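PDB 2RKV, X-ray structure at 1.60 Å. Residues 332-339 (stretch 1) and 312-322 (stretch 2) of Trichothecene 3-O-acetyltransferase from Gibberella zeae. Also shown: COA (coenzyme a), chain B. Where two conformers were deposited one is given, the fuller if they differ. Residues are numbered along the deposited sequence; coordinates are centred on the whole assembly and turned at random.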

# COMPACT_ATOMS: atom_id res chain seq x y z
N SER A 332 -0.79 -7.04 -21.47
CA SER A 332 -2.17 -7.16 -21.95
C SER A 332 -3.07 -7.91 -20.97
O SER A 332 -4.23 -7.53 -20.78
CB SER A 332 -2.20 -7.82 -23.34
OG SER A 332 -1.62 -6.95 -24.30
N ARG A 333 -2.55 -8.97 -20.34
CA ARG A 333 -3.30 -9.69 -19.30
C ARG A 333 -3.75 -8.73 -18.21
O ARG A 333 -4.90 -8.77 -17.77
CB ARG A 333 -2.46 -10.79 -18.64
CG ARG A 333 -2.04 -11.91 -19.57
CD ARG A 333 -1.05 -12.83 -18.88
NE ARG A 333 -0.55 -13.86 -19.80
CZ ARG A 333 -1.14 -15.04 -20.02
NH1 ARG A 333 -2.27 -15.36 -19.40
NH2 ARG A 333 -0.60 -15.90 -20.87
N LEU A 334 -2.83 -7.88 -17.77
CA LEU A 334 -3.13 -6.96 -16.67
C LEU A 334 -4.16 -5.92 -17.08
O LEU A 334 -5.17 -5.74 -16.39
CB LEU A 334 -1.85 -6.32 -16.14
CG LEU A 334 -0.77 -7.30 -15.67
CD1 LEU A 334 0.45 -6.56 -15.14
CD2 LEU A 334 -1.29 -8.30 -14.64
N ARG A 335 -3.92 -5.25 -18.20
CA ARG A 335 -4.80 -4.19 -18.67
C ARG A 335 -6.23 -4.69 -18.97
O ARG A 335 -7.19 -3.96 -18.77
CB ARG A 335 -4.17 -3.48 -19.88
CG ARG A 335 -4.98 -2.38 -20.56
CD ARG A 335 -5.41 -1.25 -19.64
NE ARG A 335 -4.34 -0.76 -18.77
CZ ARG A 335 -4.45 0.33 -18.01
NH1 ARG A 335 -3.45 0.70 -17.22
NH2 ARG A 335 -5.56 1.05 -18.05
N SER A 336 -6.35 -5.96 -19.38
CA SER A 336 -7.65 -6.54 -19.77
C SER A 336 -8.68 -6.58 -18.63
O SER A 336 -9.88 -6.73 -18.88
CB SER A 336 -7.47 -7.93 -20.37
OG SER A 336 -7.18 -8.90 -19.37
N GLU A 337 -8.21 -6.47 -17.38
CA GLU A 337 -9.07 -6.55 -16.20
C GLU A 337 -9.47 -5.19 -15.62
O GLU A 337 -10.14 -5.13 -14.60
CB GLU A 337 -8.39 -7.39 -15.10
CG GLU A 337 -8.52 -8.89 -15.30
CD GLU A 337 -9.99 -9.31 -15.30
OE1 GLU A 337 -10.66 -9.22 -14.24
OE2 GLU A 337 -10.47 -9.70 -16.37
N LEU A 338 -9.05 -4.11 -16.28
CA LEU A 338 -9.25 -2.77 -15.72
C LEU A 338 -10.45 -2.00 -16.28
O LEU A 338 -10.58 -0.80 -16.06
CB LEU A 338 -7.98 -1.93 -15.87
CG LEU A 338 -6.78 -2.42 -15.06
CD1 LEU A 338 -5.56 -1.57 -15.38
CD2 LEU A 338 -7.09 -2.43 -13.54
N ASP A 339 -11.32 -2.70 -16.99
CA ASP A 339 -12.56 -2.09 -17.46
C ASP A 339 -13.41 -1.61 -16.27
O ASP A 339 -13.73 -2.40 -15.37
CB ASP A 339 -13.34 -3.08 -18.32
CG ASP A 339 -14.70 -2.56 -18.71
OD1 ASP A 339 -14.77 -1.63 -19.54
OD2 ASP A 339 -15.70 -3.08 -18.19
N1A COA B . -3.97 5.95 -25.51
C2A COA B . -2.77 5.56 -24.95
N3A COA B . -2.63 5.48 -23.58
C4A COA B . -3.68 5.79 -22.79
C5A COA B . -4.91 6.19 -23.33
C6A COA B . -5.05 6.27 -24.72
N6A COA B . -6.11 6.90 -25.24
N7A COA B . -5.77 6.43 -22.31
C8A COA B . -5.12 6.20 -21.14
N9A COA B . -3.83 5.80 -21.43
C1B COA B . -2.77 5.50 -20.46
C2B COA B . -2.28 6.78 -19.82
O2B COA B . -1.39 7.46 -20.66
C3B COA B . -1.63 6.24 -18.57
O3B COA B . -0.42 5.62 -18.92
P3B COA B . 0.97 6.24 -18.47
O7A COA B . 0.97 6.36 -16.97
O8A COA B . 1.08 7.58 -19.15
O9A COA B . 2.06 5.31 -18.96
C4B COA B . -2.51 5.08 -18.21
O4B COA B . -3.22 4.70 -19.38
C5B COA B . -3.44 5.44 -17.08
O5B COA B . -3.96 4.19 -16.76
P1A COA B . -4.64 3.93 -15.35
O1A COA B . -5.54 5.11 -14.96
O2A COA B . -5.37 2.60 -15.40
O3A COA B . -3.47 4.00 -14.26
P2A COA B . -2.12 3.15 -14.23
O4A COA B . -0.98 4.11 -14.01
O5A COA B . -1.97 2.21 -15.39
O6A COA B . -2.32 2.28 -12.91
CBP COA B . -3.52 0.90 -11.39
CCP COA B . -3.23 1.19 -12.86
CDP COA B . -2.22 0.53 -10.68
CEP COA B . -4.46 -0.31 -11.30
CAP COA B . -4.15 2.16 -10.79
OAP COA B . -5.36 2.49 -11.45
C9P COA B . -4.46 2.00 -9.34
O9P COA B . -5.70 1.49 -8.96
N8P COA B . -3.50 2.37 -8.50
C7P COA B . -3.61 2.24 -7.07
C6P COA B . -3.38 0.79 -6.65
C5P COA B . -3.48 0.77 -5.16
O5P COA B . -4.45 1.32 -4.59
N4P COA B . -2.50 0.15 -4.51
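Stretch 2 (312-322) MTYHNSTIGEI

Stretch 2 enters as a β-strand, residues 312-318, and turns into a helix from Ile319 onward. It lies against the helical residues of stretch 1 and the type I turn from Arg335 to Leu338. The two chains run in opposite senses: Thr313 lies nearest Glu337, with the CA atoms of the pair 6.3 Å apart, and His315 nearest Arg333, with their CA atoms 6.8 Å apart. In the strand, Thr313, His315 and Ser317 direct their CA-to-CB bonds toward stretch 1, whereas Tyr314 and Asn316 direct theirs away, the alternation expected of an extended chain.

His315 (chi1 m) is the centre of the contact. Leu334 CD2 sits over one face of its ring, 3.6 Å from the centroid and only 7° off the ring normal, a CH-pi contact. At the ring edge, His315 CD2 comes within 3.0 Å of Arg333 O. His315 NE2 is 3.3 Å from the same Arg333 O, but the angle is too poor for a hydrogen bond; that carbonyl instead accepts from Ser336 OG at 2.8 Å. Glu337 CG also lies near the ring, 3.5 Å from His315 NE2.

Arg333 covers the most surface. Its side chain (m, t, t) extends along the later part of stretch 2, so that one guanidinium face is covered by Ile322 CD1, 3.4 Å from Arg333 NE, and by Ser317 OG, 3.6 Å from Arg333 NH2. The aliphatic part of Glu321 also approaches, with its CG 3.7 Å from Arg333 NH2; the carboxylate of Glu321 is not modelled. The helix that brings Glu321 and Ile322 here begins after Thr318, whose OG1 caps it by accepting a weak hydrogen bond from Glu321 N at 3.4 Å.

At the other end, Glu337 packs on Thr313, CB to CB at 3.7 Å, while Leu338 CD2 reaches Thr313 CG2 at 4.2 Å.

No direct hydrogen bond joins the modelled atoms of the two stretches, and water supplies the polar links. One water donates to Leu334 O at 2.7 Å and lies 2.9 Å from Thr313 OG1, with which it is also hydrogen-bonded. A second accepts from Tyr314 N at 2.9 Å and donates to Glu337 OE1 at 2.7 Å. A third accepts from Arg333 NH1 at 2.9 Å and donates to Asn316 O at 3.2 Å. The CA-to-CB bond of Arg335 is directed away from stretch 2, and Arg335 NH2 donates to COA O2A at 3.1 Å.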

# COMPACT_ATOMS: atom_id res chain seq x y z
N MET A 312 -8.82 -6.18 -6.01
CA MET A 312 -7.71 -6.76 -6.75
C MET A 312 -8.20 -7.18 -8.13
O MET A 312 -9.40 -7.43 -8.30
CB MET A 312 -7.16 -8.01 -6.05
CG MET A 312 -6.89 -7.86 -4.55
SD MET A 312 -5.51 -6.77 -4.19
CE MET A 312 -4.14 -7.73 -4.80
N THR A 313 -7.28 -7.27 -9.08
CA THR A 313 -7.55 -8.02 -10.31
C THR A 313 -6.67 -9.28 -10.22
O THR A 313 -5.58 -9.26 -9.64
CB THR A 313 -7.29 -7.22 -11.61
OG1 THR A 313 -5.93 -6.79 -11.66
CG2 THR A 313 -8.23 -6.01 -11.71
N TYR A 314 -7.16 -10.38 -10.79
CA TYR A 314 -6.49 -11.67 -10.71
C TYR A 314 -6.19 -12.18 -12.10
O TYR A 314 -7.03 -12.06 -13.00
CB TYR A 314 -7.34 -12.70 -9.95
CG TYR A 314 -7.69 -12.21 -8.55
CD1 TYR A 314 -8.90 -11.56 -8.31
CD2 TYR A 314 -6.79 -12.36 -7.50
CE1 TYR A 314 -9.21 -11.07 -7.04
CE2 TYR A 314 -7.09 -11.88 -6.22
CZ TYR A 314 -8.30 -11.24 -6.01
OH TYR A 314 -8.60 -10.76 -4.74
N HIS A 315 -5.00 -12.73 -12.26
CA HIS A 315 -4.50 -13.15 -13.57
C HIS A 315 -3.81 -14.49 -13.40
O HIS A 315 -2.79 -14.60 -12.72
CB HIS A 315 -3.54 -12.09 -14.13
CG HIS A 315 -4.12 -10.70 -14.08
ND1 HIS A 315 -4.08 -9.91 -12.95
CD2 HIS A 315 -4.78 -9.99 -15.02
CE1 HIS A 315 -4.67 -8.76 -13.21
NE2 HIS A 315 -5.12 -8.78 -14.45
N ASN A 316 -4.40 -15.52 -14.00
CA ASN A 316 -3.92 -16.89 -13.83
C ASN A 316 -3.31 -17.44 -15.11
O ASN A 316 -3.89 -17.32 -16.19
CB ASN A 316 -5.05 -17.78 -13.33
CG ASN A 316 -5.45 -17.45 -11.90
OD1 ASN A 316 -4.84 -17.93 -10.96
ND2 ASN A 316 -6.46 -16.60 -11.75
N SER A 317 -2.13 -18.03 -14.97
CA SER A 317 -1.40 -18.61 -16.09
C SER A 317 -0.47 -19.69 -15.54
O SER A 317 -0.76 -20.27 -14.48
CB SER A 317 -0.63 -17.51 -16.84
OG SER A 317 -0.03 -17.99 -18.05
N THR A 318 0.61 -19.99 -16.27
CA THR A 318 1.64 -20.88 -15.76
C THR A 318 2.99 -20.18 -15.79
O THR A 318 3.22 -19.28 -16.60
CB THR A 318 1.74 -22.22 -16.55
OG1 THR A 318 2.11 -21.95 -17.91
CG2 THR A 318 0.41 -22.99 -16.51
N ILE A 319 3.88 -20.61 -14.90
CA ILE A 319 5.24 -20.06 -14.82
C ILE A 319 5.94 -20.02 -16.18
O ILE A 319 6.50 -19.00 -16.57
CB ILE A 319 6.05 -20.85 -13.76
CG1 ILE A 319 5.44 -20.60 -12.37
CG2 ILE A 319 7.53 -20.50 -13.81
CD1 ILE A 319 5.77 -19.25 -11.76
N GLY A 320 5.88 -21.13 -16.92
CA GLY A 320 6.52 -21.19 -18.24
C GLY A 320 5.92 -20.24 -19.26
O GLY A 320 6.65 -19.58 -20.01
N GLU A 321 4.59 -20.16 -19.30
CA GLU A 321 3.90 -19.29 -20.27
C GLU A 321 4.24 -17.82 -19.98
O GLU A 321 4.56 -17.07 -20.90
CB GLU A 321 2.39 -19.50 -20.23
CG GLU A 321 1.65 -18.81 -21.37
N ILE A 322 4.18 -17.44 -18.71
CA ILE A 322 4.49 -16.05 -18.33
C ILE A 322 5.94 -15.69 -18.63
O ILE A 322 6.22 -14.62 -19.16
CB ILE A 322 4.11 -15.76 -16.85
CG1 ILE A 322 2.60 -15.90 -16.65
CG2 ILE A 322 4.60 -14.37 -16.41
CD1 ILE A 322 1.75 -14.93 -17.50
O HOH W 1 -4.91 -5.09 -13.79
O HOH W 2 -9.85 -10.16 -11.81
O HOH W 3 -3.66 -14.25 -17.08
O HOH W 4 -2.14 -18.58 -19.71